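Periplasmic binding protein (Sulfurospirillum deleyianum, PDB 4PAG) probably captures a small solute in the periplasm and delivers it to an ABC importer, as relatives do for iron complexes or vitamin B12. Local coordinates at residues A[160-163]-A[169-172]; A[163-168]-A[290-295]; A[193-196]-A[201-204]. All blocks are in the same frame, centred on the assembly; numbering follows the deposited sequence.

Contact 1 of 3, residues A[160-163]-A[169-172]; sequences TFVA and ERTK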
loop_
_atom_site.group_PDB
_atom_site.type_symbol
_atom_site.label_atom_id
_atom_site.label_comp_id
_atom_site.label_asym_id
_atom_site.label_seq_id
_atom_site.Cartn_x
_atom_site.Cartn_y
_atom_site.Cartn_z
ATOM N N THR A 160 17.545 7.887 -5.808
ATOM C CA THR A 160 18.858 8.050 -6.403
ATOM C C THR A 160 19.058 7.065 -7.556
ATOM O O THR A 160 19.537 7.455 -8.615
ATOM C CB THR A 160 19.959 7.911 -5.342
ATOM O OG1 THR A 160 19.787 8.955 -4.376
ATOM C CG2 THR A 160 21.342 8.043 -5.961
ATOM N N PHE A 161 18.662 5.808 -7.370
ATOM C CA PHE A 161 18.745 4.829 -8.459
ATOM C C PHE A 161 17.887 5.217 -9.680
ATOM O O PHE A 161 18.373 5.211 -10.814
ATOM C CB PHE A 161 18.371 3.420 -7.988
ATOM C CG PHE A 161 18.198 2.448 -9.119
ATOM C CD1 PHE A 161 19.289 2.058 -9.872
ATOM C CD2 PHE A 161 16.941 1.971 -9.464
ATOM C CE1 PHE A 161 19.144 1.183 -10.930
ATOM C CE2 PHE A 161 16.790 1.104 -10.532
ATOM C CZ PHE A 161 17.896 0.708 -11.262
ATOM N N VAL A 162 16.621 5.552 -9.449
ATOM C CA VAL A 162 15.718 5.902 -10.548
ATOM C C VAL A 162 16.222 7.139 -11.317
ATOM O O VAL A 162 16.162 7.177 -12.553
ATOM C CB VAL A 162 14.262 6.077 -10.054
ATOM C CG1 VAL A 162 13.383 6.674 -11.137
ATOM C CG2 VAL A 162 13.700 4.731 -9.625
ATOM N N ALA A 163 16.754 8.123 -10.595
ATOM C CA ALA A 163 17.369 9.294 -11.236
ATOM C C ALA A 163 18.511 8.937 -12.196
ATOM O O ALA A 163 18.767 9.671 -13.147
ATOM C CB ALA A 163 17.860 10.286 -10.185
ATOM N N GLU A 169 15.170 5.450 -21.441
ATOM C CA GLU A 169 15.512 4.068 -21.108
ATOM C C GLU A 169 14.609 3.468 -20.020
ATOM O O GLU A 169 14.889 2.378 -19.528
ATOM C CB GLU A 169 16.980 3.982 -20.680
ATOM C CG GLU A 169 17.962 4.278 -21.810
ATOM C CD GLU A 169 19.413 4.281 -21.357
ATOM O OE1 GLU A 169 19.698 3.817 -20.235
ATOM O OE2 GLU A 169 20.276 4.748 -22.132
ATOM N N ARG A 170 13.528 4.162 -19.657
ATOM C CA ARG A 170 12.623 3.674 -18.615
ATOM C C ARG A 170 11.811 2.488 -19.120
ATOM O O ARG A 170 11.275 2.517 -20.227
ATOM C CB ARG A 170 11.678 4.782 -18.141
ATOM C CG ARG A 170 12.378 5.990 -17.528
ATOM C CD ARG A 170 12.777 5.723 -16.097
ATOM N NE ARG A 170 13.590 6.790 -15.504
ATOM C CZ ARG A 170 13.143 7.745 -14.689
ATOM N NH1 ARG A 170 11.866 7.826 -14.354
ATOM N NH2 ARG A 170 13.995 8.638 -14.200
ATOM N N THR A 171 11.708 1.453 -18.295
ATOM C CA THR A 171 11.052 0.203 -18.680
ATOM C C THR A 171 9.539 0.389 -18.811
ATOM O O THR A 171 8.892 0.833 -17.874
ATOM C CB THR A 171 11.354 -0.886 -17.631
ATOM O OG1 THR A 171 12.770 -1.057 -17.531
ATOM C CG2 THR A 171 10.703 -2.229 -17.979
ATOM N N LYS A 172 8.978 0.039 -19.969
ATOM C CA LYS A 172 7.525 0.066 -20.145
ATOM C C LYS A 172 6.872 -1.055 -19.336
ATOM O O LYS A 172 7.270 -2.220 -19.434
ATOM C CB LYS A 172 7.149 -0.062 -21.619
ATOM C CG LYS A 172 7.587 1.123 -22.470
ATOM C CD LYS A 172 7.576 0.792 -23.954
ATOM C CE LYS A 172 6.175 0.558 -24.488
ATOM N NZ LYS A 172 6.203 -0.069 -25.845
#
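V162, near the C-terminal end of helix 141-163, and R170, in the loop leading to strand 172-176, are the two residues whose backbones come nearest, with V162 CA and R170 CA 8.9 Å apart. The gap is bridged by the arginine, which bends at its second torsion (chi2 -80°) to bring the guanidinium up to V162. One face of that flat group receives the CG1 methyl of V162, which sits 3.5 Å above the plane and toward the rim; V162 CG1 to R170 CZ is 3.7 Å. The valine reaches this position with CG1 trans to its own backbone N (chi1 170°), and the two side chains cross at about a right angle. R170 NH2 also lies 3.1 Å from V162 O, a backbone carbonyl near the end of the helix. A probable hydrogen bond from R170 NE to I165 O, within the intervening turn, helps to hold the guanidinium in place. The contact thus closes a tight helix-to-strand connection at the surface. A long helix followed, through a short loop, by a strand of a parallel sheet is consistent with class III periplasmic binding proteins, in which such a helix joins the two lobes.

Contact 2 of 3, residues A[163-168]-A[290-295]; sequences ASIPEK and PTRYPY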
loop_
_atom_site.group_PDB
_atom_site.type_symbol
_atom_site.label_atom_id
_atom_site.label_comp_id
_atom_site.label_asym_id
_atom_site.label_seq_id
_atom_site.Cartn_x
_atom_site.Cartn_y
_atom_site.Cartn_z
ATOM N N ALA A 163 16.754 8.123 -10.595
ATOM C CA ALA A 163 17.369 9.294 -11.236
ATOM C C ALA A 163 18.511 8.937 -12.196
ATOM O O ALA A 163 18.767 9.671 -13.147
ATOM C CB ALA A 163 17.860 10.286 -10.185
ATOM N N SER A 164 19.191 7.817 -11.962
ATOM C CA SER A 164 20.281 7.379 -12.847
ATOM C C SER A 164 19.815 6.716 -14.156
ATOM O O SER A 164 20.638 6.410 -15.022
ATOM C CB SER A 164 21.235 6.441 -12.098
ATOM O OG SER A 164 20.713 5.127 -11.982
ATOM N N ILE A 165 18.510 6.489 -14.298
ATOM C CA ILE A 165 17.949 5.890 -15.516
ATOM C C ILE A 165 17.391 7.009 -16.395
ATOM O O ILE A 165 16.391 7.620 -16.028
ATOM C CB ILE A 165 16.790 4.906 -15.200
ATOM C CG1 ILE A 165 17.157 3.942 -14.068
ATOM C CG2 ILE A 165 16.382 4.135 -16.448
ATOM C CD1 ILE A 165 18.345 3.061 -14.367
ATOM N N PRO A 166 18.014 7.270 -17.563
ATOM C CA PRO A 166 17.474 8.277 -18.479
ATOM C C PRO A 166 16.025 7.986 -18.860
ATOM O O PRO A 166 15.633 6.816 -18.957
ATOM C CB PRO A 166 18.368 8.156 -19.715
ATOM C CG PRO A 166 19.617 7.502 -19.245
ATOM C CD PRO A 166 19.222 6.617 -18.102
ATOM N N GLU A 167 15.248 9.038 -19.097
ATOM C CA GLU A 167 13.812 8.894 -19.352
ATOM C C GLU A 167 13.516 7.995 -20.553
ATOM O O GLU A 167 12.572 7.207 -20.517
ATOM C CB GLU A 167 13.149 10.262 -19.523
ATOM C CG GLU A 167 13.278 11.142 -18.285
ATOM C CD GLU A 167 12.038 11.971 -18.008
ATOM O OE1 GLU A 167 11.681 12.818 -18.857
ATOM O OE2 GLU A 167 11.421 11.779 -16.932
ATOM N N LYS A 168 14.343 8.096 -21.591
ATOM C CA LYS A 168 14.201 7.254 -22.788
ATOM C C LYS A 168 14.542 5.775 -22.567
ATOM O O LYS A 168 14.246 4.949 -23.422
ATOM C CB LYS A 168 15.060 7.801 -23.942
ATOM C CG LYS A 168 14.331 8.764 -24.868
ATOM C CD LYS A 168 13.735 9.942 -24.113
ATOM C CE LYS A 168 13.455 11.115 -25.040
ATOM N NZ LYS A 168 13.138 12.353 -24.273
ATOM N N PRO A 290 16.503 -5.545 -14.062
ATOM C CA PRO A 290 17.197 -6.729 -13.531
ATOM C C PRO A 290 18.723 -6.648 -13.606
ATOM O O PRO A 290 19.400 -7.247 -12.774
ATOM C CB PRO A 290 16.666 -7.888 -14.388
ATOM C CG PRO A 290 16.036 -7.266 -15.575
ATOM C CD PRO A 290 15.597 -5.884 -15.173
ATOM N N THR A 291 19.257 -5.914 -14.575
ATOM C CA THR A 291 20.705 -5.767 -14.684
ATOM C C THR A 291 21.240 -4.512 -13.979
ATOM O O THR A 291 22.373 -4.514 -13.512
ATOM C CB THR A 291 21.162 -5.779 -16.154
ATOM O OG1 THR A 291 20.569 -4.680 -16.854
ATOM C CG2 THR A 291 20.753 -7.078 -16.817
ATOM N N ARG A 292 20.440 -3.454 -13.889
ATOM C CA ARG A 292 20.903 -2.185 -13.309
ATOM C C ARG A 292 20.604 -2.056 -11.810
ATOM O O ARG A 292 21.325 -1.366 -11.102
ATOM C CB ARG A 292 20.279 -0.994 -14.039
ATOM C CG ARG A 292 20.722 -0.784 -15.490
ATOM C CD ARG A 292 19.546 -0.239 -16.298
ATOM N NE ARG A 292 19.904 0.543 -17.477
ATOM C CZ ARG A 292 20.401 1.780 -17.455
ATOM N NH1 ARG A 292 20.659 2.401 -16.309
ATOM N NH2 ARG A 292 20.671 2.396 -18.594
ATOM N N TYR A 293 19.545 -2.696 -11.325
ATOM C CA TYR A 293 19.153 -2.545 -9.914
ATOM C C TYR A 293 20.301 -3.006 -9.014
ATOM O O TYR A 293 20.682 -4.158 -9.059
ATOM C CB TYR A 293 17.878 -3.338 -9.619
ATOM C CG TYR A 293 17.400 -3.214 -8.195
ATOM C CD1 TYR A 293 16.738 -2.072 -7.757
ATOM C CD2 TYR A 293 17.603 -4.242 -7.286
ATOM C CE1 TYR A 293 16.300 -1.958 -6.440
ATOM C CE2 TYR A 293 17.170 -4.134 -5.975
ATOM C CZ TYR A 293 16.521 -2.994 -5.564
ATOM O OH TYR A 293 16.107 -2.910 -4.262
ATOM N N PRO A 294 20.860 -2.100 -8.196
ATOM C CA PRO A 294 22.116 -2.396 -7.511
ATOM C C PRO A 294 22.020 -3.042 -6.123
ATOM O O PRO A 294 23.056 -3.305 -5.523
ATOM C CB PRO A 294 22.747 -1.009 -7.384
ATOM C CG PRO A 294 21.582 -0.131 -7.147
ATOM C CD PRO A 294 20.452 -0.703 -7.968
ATOM N N TYR A 295 20.819 -3.294 -5.612
ATOM C CA TYR A 295 20.661 -3.867 -4.269
ATOM C C TYR A 295 20.293 -5.345 -4.324
ATOM O O TYR A 295 19.984 -5.878 -5.388
ATOM C CB TYR A 295 19.617 -3.072 -3.473
ATOM C CG TYR A 295 19.979 -1.608 -3.387
ATOM C CD1 TYR A 295 21.052 -1.188 -2.597
ATOM C CD2 TYR A 295 19.287 -0.649 -4.121
ATOM C CE1 TYR A 295 21.413 0.154 -2.526
ATOM C CE2 TYR A 295 19.642 0.692 -4.060
ATOM C CZ TYR A 295 20.704 1.081 -3.261
ATOM O OH TYR A 295 21.054 2.399 -3.204
#
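I165 and R292 join two surface loops of the C-terminal lobe of a periplasmic binding protein fold: one carries the chain from helix 141-163 to strand 172-176, the other links helices 277-288 and 297-309. The backbones stay well apart, I165 CA and R292 CA being 8.9 Å from each other, and the arginine spans the distance. Its CG stands opposite the carbonyl carbon (chi1 -68°), and the chain bends at chi2 before running toward the loop 163-168. I165 is buried, packs on Y289 as well, and sends its CD1 methyl to the arginine, the two side chains crossing obliquely. P166 CD is a looser neighbour, 4.5 Å from R292 NH2. The charge is met just past 163-168 in the same loop, by a salt bridge from R292 NH2 to E169 OE1, while F161 of helix 141-163 packs against the arginine. S164 OG is taken by F161 O, and S164 O stands 4.2 Å from R292 NH1. I165 CD1 comes nearer to that nitrogen than a relaxed contact allows, so the exact placing of the arginine head is doubtful. The same methyl borders the aliphatic stem, with I165 CD1 4.0 Å from R292 CD.

Contact 3 of 3, residues A[193-196]-A[201-204]; sequences EPLA and NLVH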
loop_
_atom_site.group_PDB
_atom_site.type_symbol
_atom_site.label_atom_id
_atom_site.label_comp_id
_atom_site.label_asym_id
_atom_site.label_seq_id
_atom_site.Cartn_x
_atom_site.Cartn_y
_atom_site.Cartn_z
ATOM N N GLU A 193 1.037 4.318 -8.126
ATOM C CA GLU A 193 2.158 5.167 -7.694
ATOM C C GLU A 193 3.535 4.477 -7.544
ATOM O O GLU A 193 4.528 5.031 -8.015
ATOM C CB GLU A 193 1.791 5.896 -6.390
ATOM C CG GLU A 193 2.809 6.929 -5.935
ATOM C CD GLU A 193 3.798 6.408 -4.898
ATOM O OE1 GLU A 193 3.638 5.265 -4.406
ATOM O OE2 GLU A 193 4.743 7.159 -4.552
ATOM N N PRO A 194 3.605 3.292 -6.887
ATOM C CA PRO A 194 4.923 2.695 -6.681
ATOM C C PRO A 194 5.557 2.184 -7.974
ATOM O O PRO A 194 6.776 2.050 -8.042
ATOM C CB PRO A 194 4.646 1.531 -5.730
ATOM C CG PRO A 194 3.205 1.220 -5.900
ATOM C CD PRO A 194 2.553 2.529 -6.190
ATOM N N LEU A 195 4.735 1.914 -8.984
ATOM C CA LEU A 195 5.254 1.523 -10.299
ATOM C C LEU A 195 6.020 2.685 -10.938
ATOM O O LEU A 195 7.084 2.493 -11.526
ATOM C CB LEU A 195 4.119 1.050 -11.202
ATOM C CG LEU A 195 3.411 -0.224 -10.718
ATOM C CD1 LEU A 195 1.982 -0.303 -11.236
ATOM C CD2 LEU A 195 4.189 -1.441 -11.164
ATOM N N ALA A 196 5.484 3.892 -10.807
ATOM C CA ALA A 196 6.165 5.097 -11.291
ATOM C C ALA A 196 7.356 5.459 -10.405
ATOM O O ALA A 196 8.398 5.891 -10.902
ATOM C CB ALA A 196 5.188 6.257 -11.359
ATOM N N ASN A 201 7.666 3.188 -16.832
ATOM C CA ASN A 201 6.883 3.937 -17.801
ATOM C C ASN A 201 5.547 3.211 -17.950
ATOM O O ASN A 201 5.405 2.244 -18.725
ATOM C CB ASN A 201 7.645 4.029 -19.121
ATOM C CG ASN A 201 6.882 4.759 -20.195
ATOM O OD1 ASN A 201 5.725 5.112 -20.033
ATOM N ND2 ASN A 201 7.538 4.985 -21.321
ATOM N N LEU A 202 4.573 3.658 -17.166
ATOM C CA LEU A 202 3.263 3.015 -17.132
ATOM C C LEU A 202 2.532 3.254 -18.455
ATOM O O LEU A 202 2.334 4.392 -18.858
ATOM C CB LEU A 202 2.454 3.548 -15.955
ATOM C CG LEU A 202 2.779 2.926 -14.603
ATOM C CD1 LEU A 202 2.280 3.814 -13.471
ATOM C CD2 LEU A 202 2.155 1.538 -14.504
ATOM N N VAL A 203 2.128 2.183 -19.131
ATOM C CA VAL A 203 1.700 2.312 -20.526
ATOM C C VAL A 203 0.349 2.996 -20.761
ATOM O O VAL A 203 0.153 3.589 -21.819
ATOM C CB VAL A 203 1.725 0.961 -21.270
ATOM C CG1 VAL A 203 3.159 0.478 -21.382
ATOM C CG2 VAL A 203 0.846 -0.082 -20.584
ATOM N N HIS A 204 -0.568 2.907 -19.798
ATOM C CA HIS A 204 -1.900 3.498 -19.927
ATOM C C HIS A 204 -1.898 4.916 -19.321
ATOM O O HIS A 204 -1.759 5.090 -18.103
ATOM C CB HIS A 204 -2.935 2.596 -19.247
ATOM C CG HIS A 204 -4.360 2.958 -19.533
ATOM N ND1 HIS A 204 -4.936 2.825 -20.780
ATOM C CD2 HIS A 204 -5.335 3.419 -18.715
ATOM C CE1 HIS A 204 -6.201 3.209 -20.720
ATOM N NE2 HIS A 204 -6.468 3.576 -19.477
#
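L195 and L202 pack against each other inside a beta-alpha-beta crossover, in which the chain leaves strand 172-176, passes through the short helix 193-197 and returns as the parallel edge strand 201-202. At the start of the helix, E193 turns away from the strand and its OE1 is hydrogen-bonded to S124 OG. P194 follows, also facing away, and packs on I284 of helix 277-288. L195 points toward the strand and meets L202 at about a right angle, with L195 CD1 3.8 Å from L202 CD2. L195 CB also lies against both L202 methyls, 3.9 Å from L202 CD2 and 4.0 Å from L202 CD1. L202 gets there with CG opposite its own carbonyl carbon (chi1 -81°), which sends the fork toward the helix while its flank touches V173 of the neighbouring strand. With an alanine here the two methyls that lie against L195 would be gone, which would probably open a gap beside the helix and deprive L195 of one of its apolar partners. At A196 the helix comes nearest to the strand, A196 CA being 6.7 Å from N201 CA. Here L202 CD1 approaches the helix backbone, 4.2 Å from A196 N and 4.3 Å from A196 CB.

Contact 3 is largely buried and wholly apolar, leucine against leucine and alanine beside the sheet, whereas contact 1 lies at the surface and contact 2 is only partly buried; in both of these an arginine reaches across to an aliphatic side chain. Contacts 1 and 2 share the turn after helix 141-163, and they interlock: both arginines draw on polar partners in that same loop, and F161 packs on P294. Contact 1 meets contact 3 through the sheet, where T171 O, beside the start of strand 172-176, probably accepts from N201 N. Contacts 2 and 3 do not touch, their nearest atoms being about 6 Å apart.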